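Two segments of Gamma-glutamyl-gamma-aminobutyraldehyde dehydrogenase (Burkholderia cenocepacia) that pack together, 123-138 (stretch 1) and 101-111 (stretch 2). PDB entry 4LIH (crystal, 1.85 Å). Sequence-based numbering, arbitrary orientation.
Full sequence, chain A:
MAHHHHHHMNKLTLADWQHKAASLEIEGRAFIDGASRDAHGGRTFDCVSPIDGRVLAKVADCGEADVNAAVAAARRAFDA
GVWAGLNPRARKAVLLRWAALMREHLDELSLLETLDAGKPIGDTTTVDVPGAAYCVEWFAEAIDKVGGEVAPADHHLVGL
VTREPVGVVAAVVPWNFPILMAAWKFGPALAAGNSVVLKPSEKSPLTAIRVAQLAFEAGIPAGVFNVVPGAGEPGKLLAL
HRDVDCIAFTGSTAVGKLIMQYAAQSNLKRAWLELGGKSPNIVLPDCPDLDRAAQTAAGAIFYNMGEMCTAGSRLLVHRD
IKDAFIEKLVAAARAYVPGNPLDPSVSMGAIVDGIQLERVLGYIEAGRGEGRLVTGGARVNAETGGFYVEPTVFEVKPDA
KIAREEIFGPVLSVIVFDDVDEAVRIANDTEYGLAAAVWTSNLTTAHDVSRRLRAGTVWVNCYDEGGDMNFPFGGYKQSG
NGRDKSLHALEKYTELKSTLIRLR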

# COMPACT_ATOMS: atom_id res chain seq x y z
N ASP A 123 3.06 -37.31 0.14
CA ASP A 123 3.54 -35.93 0.19
C ASP A 123 3.46 -35.21 -1.16
O ASP A 123 2.97 -34.07 -1.27
CB ASP A 123 5.01 -35.92 0.69
CG ASP A 123 5.18 -36.35 2.19
OD1 ASP A 123 4.18 -36.55 2.93
OD2 ASP A 123 6.35 -36.39 2.67
N THR A 124 3.99 -35.85 -2.21
CA THR A 124 4.07 -35.20 -3.54
C THR A 124 2.71 -34.90 -4.17
O THR A 124 2.56 -33.89 -4.87
CB THR A 124 4.95 -35.95 -4.55
OG1 THR A 124 4.44 -37.28 -4.80
CG2 THR A 124 6.37 -36.00 -4.05
N THR A 125 1.74 -35.77 -3.91
CA THR A 125 0.39 -35.58 -4.39
C THR A 125 -0.39 -34.49 -3.69
O THR A 125 -1.37 -33.98 -4.24
CB THR A 125 -0.44 -36.89 -4.32
OG1 THR A 125 -0.50 -37.34 -2.96
CG2 THR A 125 0.17 -37.97 -5.21
N THR A 126 0.04 -34.12 -2.47
CA THR A 126 -0.70 -33.20 -1.66
C THR A 126 0.02 -31.90 -1.28
O THR A 126 -0.62 -30.89 -1.05
CB THR A 126 -1.16 -33.87 -0.35
OG1 THR A 126 -0.01 -34.22 0.44
CG2 THR A 126 -1.98 -35.08 -0.67
N VAL A 127 1.34 -31.93 -1.22
CA VAL A 127 2.14 -30.77 -0.86
C VAL A 127 2.84 -30.24 -2.10
O VAL A 127 2.61 -29.10 -2.49
CB VAL A 127 3.15 -31.12 0.26
CG1 VAL A 127 4.17 -30.00 0.46
CG2 VAL A 127 2.41 -31.46 1.57
N ASP A 128 3.66 -31.07 -2.75
CA ASP A 128 4.58 -30.55 -3.80
C ASP A 128 3.88 -30.08 -5.09
O ASP A 128 4.00 -28.93 -5.48
CB ASP A 128 5.69 -31.60 -4.10
CG ASP A 128 6.45 -32.01 -2.83
OD1 ASP A 128 5.95 -32.81 -2.02
OD2 ASP A 128 7.54 -31.48 -2.60
N VAL A 129 3.14 -30.96 -5.77
CA VAL A 129 2.50 -30.58 -7.01
C VAL A 129 1.35 -29.53 -6.75
O VAL A 129 1.35 -28.48 -7.33
CB VAL A 129 2.04 -31.83 -7.80
CG1 VAL A 129 1.38 -31.39 -9.11
CG2 VAL A 129 3.24 -32.78 -8.06
N PRO A 130 0.44 -29.76 -5.80
CA PRO A 130 -0.54 -28.68 -5.58
C PRO A 130 0.08 -27.33 -5.19
O PRO A 130 -0.45 -26.29 -5.60
CB PRO A 130 -1.43 -29.22 -4.45
CG PRO A 130 -1.22 -30.68 -4.46
CD PRO A 130 0.18 -30.93 -4.93
N GLY A 131 1.18 -27.37 -4.43
CA GLY A 131 1.93 -26.16 -4.00
C GLY A 131 2.48 -25.43 -5.22
O GLY A 131 2.41 -24.23 -5.31
N ALA A 132 3.04 -26.17 -6.17
CA ALA A 132 3.57 -25.56 -7.38
C ALA A 132 2.48 -24.83 -8.16
O ALA A 132 2.71 -23.71 -8.68
CB ALA A 132 4.26 -26.60 -8.28
N ALA A 133 1.34 -25.52 -8.31
CA ALA A 133 0.23 -25.04 -9.11
C ALA A 133 -0.34 -23.79 -8.40
O ALA A 133 -0.53 -22.80 -9.05
CB ALA A 133 -0.82 -26.09 -9.27
N TYR A 134 -0.45 -23.85 -7.05
CA TYR A 134 -0.96 -22.71 -6.23
C TYR A 134 -0.05 -21.53 -6.37
O TYR A 134 -0.50 -20.40 -6.57
CB TYR A 134 -1.17 -23.11 -4.79
CG TYR A 134 -1.31 -21.98 -3.73
CD1 TYR A 134 -2.34 -21.05 -3.77
CD2 TYR A 134 -0.47 -21.95 -2.63
CE1 TYR A 134 -2.50 -20.06 -2.81
CE2 TYR A 134 -0.62 -20.99 -1.64
CZ TYR A 134 -1.62 -20.06 -1.71
OH TYR A 134 -1.72 -19.11 -0.70
N CYS A 135 1.26 -21.78 -6.38
CA CYS A 135 2.19 -20.68 -6.53
C CYS A 135 2.03 -19.97 -7.89
O CYS A 135 1.92 -18.74 -7.95
CB CYS A 135 3.62 -21.14 -6.29
SG CYS A 135 4.85 -19.85 -6.47
N VAL A 136 1.95 -20.74 -8.96
CA VAL A 136 1.74 -20.17 -10.27
C VAL A 136 0.39 -19.40 -10.33
O VAL A 136 0.31 -18.29 -10.84
CB VAL A 136 1.80 -21.25 -11.34
CG1 VAL A 136 1.37 -20.69 -12.69
CG2 VAL A 136 3.23 -21.81 -11.41
N GLU A 137 -0.67 -20.01 -9.82
CA GLU A 137 -1.97 -19.38 -9.84
C GLU A 137 -2.03 -18.07 -9.09
O GLU A 137 -2.71 -17.10 -9.52
CB GLU A 137 -3.04 -20.34 -9.25
CG GLU A 137 -3.34 -21.57 -10.11
CD GLU A 137 -3.94 -22.75 -9.33
OE1 GLU A 137 -4.02 -22.79 -8.09
OE2 GLU A 137 -4.31 -23.70 -10.00
N TRP A 138 -1.37 -18.04 -7.93
CA TRP A 138 -1.44 -16.86 -7.04
C TRP A 138 -0.71 -15.70 -7.70
O TRP A 138 -1.23 -14.60 -7.79
CB TRP A 138 -0.83 -17.20 -5.69
CG TRP A 138 -1.10 -16.25 -4.57
CD1 TRP A 138 -2.11 -16.33 -3.66
CD2 TRP A 138 -0.32 -15.12 -4.21
NE1 TRP A 138 -2.04 -15.27 -2.77
CE2 TRP A 138 -0.93 -14.54 -3.05
CE3 TRP A 138 0.80 -14.51 -4.76
CZ2 TRP A 138 -0.44 -13.37 -2.45
CZ3 TRP A 138 1.33 -13.36 -4.12
CH2 TRP A 138 0.68 -12.81 -2.96
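Stretch 2, residues 101-111: LMREHLDELSL

Stretch 2 is two helical pieces joined at a single non-helical residue. Residues 101-104 end a helix that begins earlier in the chain, H105 leaves helical geometry (phi/psi -98/25°), and a second helix runs from L106 through L111 and onward. H105 belongs to both pieces: its N bonds to L101 O at 2.9 Å, and as N-cap its ND1 makes a weak bond to E108 OE1 at 3.3 Å. The axis of helix 106-111 passes that of helix 123-138 at 8.5 Å, and their N-to-C directions make an angle of 97°, so this crossing is nearly perpendicular. The CA register gives two anchor points, M102 CA to A133 CA at 6.3 Å and S110 CA to T124 CA at 5.0 Å; along stretch 2, contacts therefore move toward the start of stretch 1.

L101 is out of reach. M102 points its CA-CB bond toward stretch 1, and its extended chain (m, t, t) lies along A132, A133 and V136: M102 SD is 4.3 Å from A132 CB and 4.1 Å from A133 CA, while M102 CE is 4.1 Å from V136 CG2.

R103 starts sideways, but its end comes nearer and forms a salt bridge with E137. R103 NE donates to E137 OE2 (2.8 Å, 170°) and R103 NH2 to E137 OE1 (2.9 Å, 157°), a two-point pairing that places OE2 at the guanidinium edge. A133 CB covers one face, 3.6 Å from R103 NE. A water accepts from R103 NH2 at 3.1 Å and donates weakly to P130 O at 3.4 Å.

E104 and H105 make no contact. L106, again sideways at CB, brings its end nearer: L106 CD1 is 3.8 Å from both V129 CG1 and P130 CD, and 3.6 Å from T125 O. D107 and E108 contribute no contact within 4.5 Å, whereas L109 CB meets V129 CG2 at 3.9 Å. V129 is thus a knob, its side chain seated among M102, L106, L109 and S110.

S110 packs closely against the first turn of stretch 1. Its hydroxyl donates back to L106 O (2.8 Å), and S110 OG lies 3.3 Å from both V129 CG2 and T125 CA. S110 CB is 3.4 Å from T125 CG2, and S110 O is 3.0 Å from T124 OG1. L111 points away, ending the contact. Together the two stretches bury 614 Å², summed over both sides.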

# COMPACT_ATOMS: atom_id res chain seq x y z
N LEU A 101 -3.15 -27.33 -16.13
CA LEU A 101 -2.48 -28.49 -16.71
C LEU A 101 -1.68 -29.25 -15.67
O LEU A 101 -1.75 -30.49 -15.61
CB LEU A 101 -1.61 -28.12 -17.90
CG LEU A 101 -2.37 -27.80 -19.19
CD1 LEU A 101 -1.45 -27.11 -20.17
CD2 LEU A 101 -2.96 -29.03 -19.85
N MET A 102 -0.92 -28.55 -14.83
CA MET A 102 -0.18 -29.24 -13.78
C MET A 102 -1.15 -30.08 -12.96
O MET A 102 -0.87 -31.23 -12.64
CB MET A 102 0.54 -28.29 -12.84
CG MET A 102 1.65 -27.50 -13.48
SD MET A 102 2.49 -26.47 -12.23
CE MET A 102 3.27 -25.40 -13.39
N ARG A 103 -2.29 -29.50 -12.63
CA ARG A 103 -3.28 -30.17 -11.84
C ARG A 103 -3.89 -31.39 -12.59
O ARG A 103 -4.11 -32.44 -11.99
CB ARG A 103 -4.36 -29.19 -11.39
CG ARG A 103 -3.85 -28.20 -10.37
CD ARG A 103 -4.96 -27.31 -9.82
NE ARG A 103 -4.43 -26.27 -8.93
CZ ARG A 103 -4.14 -26.44 -7.64
NH1 ARG A 103 -4.31 -27.61 -7.01
NH2 ARG A 103 -3.66 -25.41 -6.95
N GLU A 104 -4.13 -31.23 -13.88
CA GLU A 104 -4.64 -32.32 -14.71
C GLU A 104 -3.63 -33.49 -14.76
O GLU A 104 -4.00 -34.66 -14.81
CB GLU A 104 -4.89 -31.85 -16.13
CG GLU A 104 -6.13 -31.00 -16.33
CD GLU A 104 -6.24 -30.56 -17.77
OE1 GLU A 104 -5.97 -31.39 -18.63
OE2 GLU A 104 -6.57 -29.37 -18.01
N HIS A 105 -2.35 -33.15 -14.76
CA HIS A 105 -1.28 -34.14 -14.77
C HIS A 105 -0.72 -34.39 -13.36
O HIS A 105 0.42 -34.84 -13.21
CB HIS A 105 -0.18 -33.69 -15.72
CG HIS A 105 -0.62 -33.66 -17.15
ND1 HIS A 105 -0.41 -34.73 -18.00
CD2 HIS A 105 -1.25 -32.71 -17.89
CE1 HIS A 105 -0.89 -34.44 -19.20
NE2 HIS A 105 -1.40 -33.22 -19.16
N LEU A 106 -1.51 -34.13 -12.34
CA LEU A 106 -0.99 -34.23 -10.98
C LEU A 106 -0.41 -35.61 -10.65
O LEU A 106 0.63 -35.68 -10.00
CB LEU A 106 -2.02 -33.83 -9.93
CG LEU A 106 -1.48 -33.99 -8.49
CD1 LEU A 106 -1.83 -32.80 -7.62
CD2 LEU A 106 -1.99 -35.26 -7.86
N ASP A 107 -1.09 -36.70 -11.03
CA ASP A 107 -0.60 -38.06 -10.71
C ASP A 107 0.78 -38.33 -11.35
O ASP A 107 1.68 -38.79 -10.67
CB ASP A 107 -1.57 -39.18 -11.15
CG ASP A 107 -2.83 -39.21 -10.31
OD1 ASP A 107 -2.94 -38.53 -9.29
OD2 ASP A 107 -3.74 -39.95 -10.68
N GLU A 108 0.92 -38.01 -12.63
CA GLU A 108 2.19 -38.15 -13.35
C GLU A 108 3.31 -37.32 -12.70
O GLU A 108 4.42 -37.82 -12.48
CB GLU A 108 2.05 -37.74 -14.81
CG GLU A 108 3.29 -37.98 -15.64
CD GLU A 108 3.26 -37.30 -16.98
OE1 GLU A 108 2.27 -36.60 -17.31
OE2 GLU A 108 4.24 -37.46 -17.73
N LEU A 109 3.00 -36.08 -12.35
CA LEU A 109 4.01 -35.18 -11.81
C LEU A 109 4.40 -35.63 -10.40
O LEU A 109 5.56 -35.59 -10.02
CB LEU A 109 3.49 -33.74 -11.80
CG LEU A 109 3.39 -33.05 -13.15
CD1 LEU A 109 2.65 -31.73 -13.00
CD2 LEU A 109 4.77 -32.85 -13.74
N SER A 110 3.41 -35.99 -9.62
CA SER A 110 3.65 -36.53 -8.29
C SER A 110 4.53 -37.79 -8.36
O SER A 110 5.49 -37.93 -7.58
CB SER A 110 2.35 -36.81 -7.60
OG SER A 110 1.60 -35.63 -7.42
N LEU A 111 4.23 -38.69 -9.30
CA LEU A 111 5.00 -39.95 -9.42
C LEU A 111 6.43 -39.70 -9.90
O LEU A 111 7.37 -40.30 -9.41
CB LEU A 111 4.24 -40.98 -10.28
CG LEU A 111 4.97 -42.31 -10.60
CD1 LEU A 111 5.17 -43.16 -9.35
CD2 LEU A 111 4.18 -43.07 -11.65
O HOH W 1 -3.45 -26.22 -4.01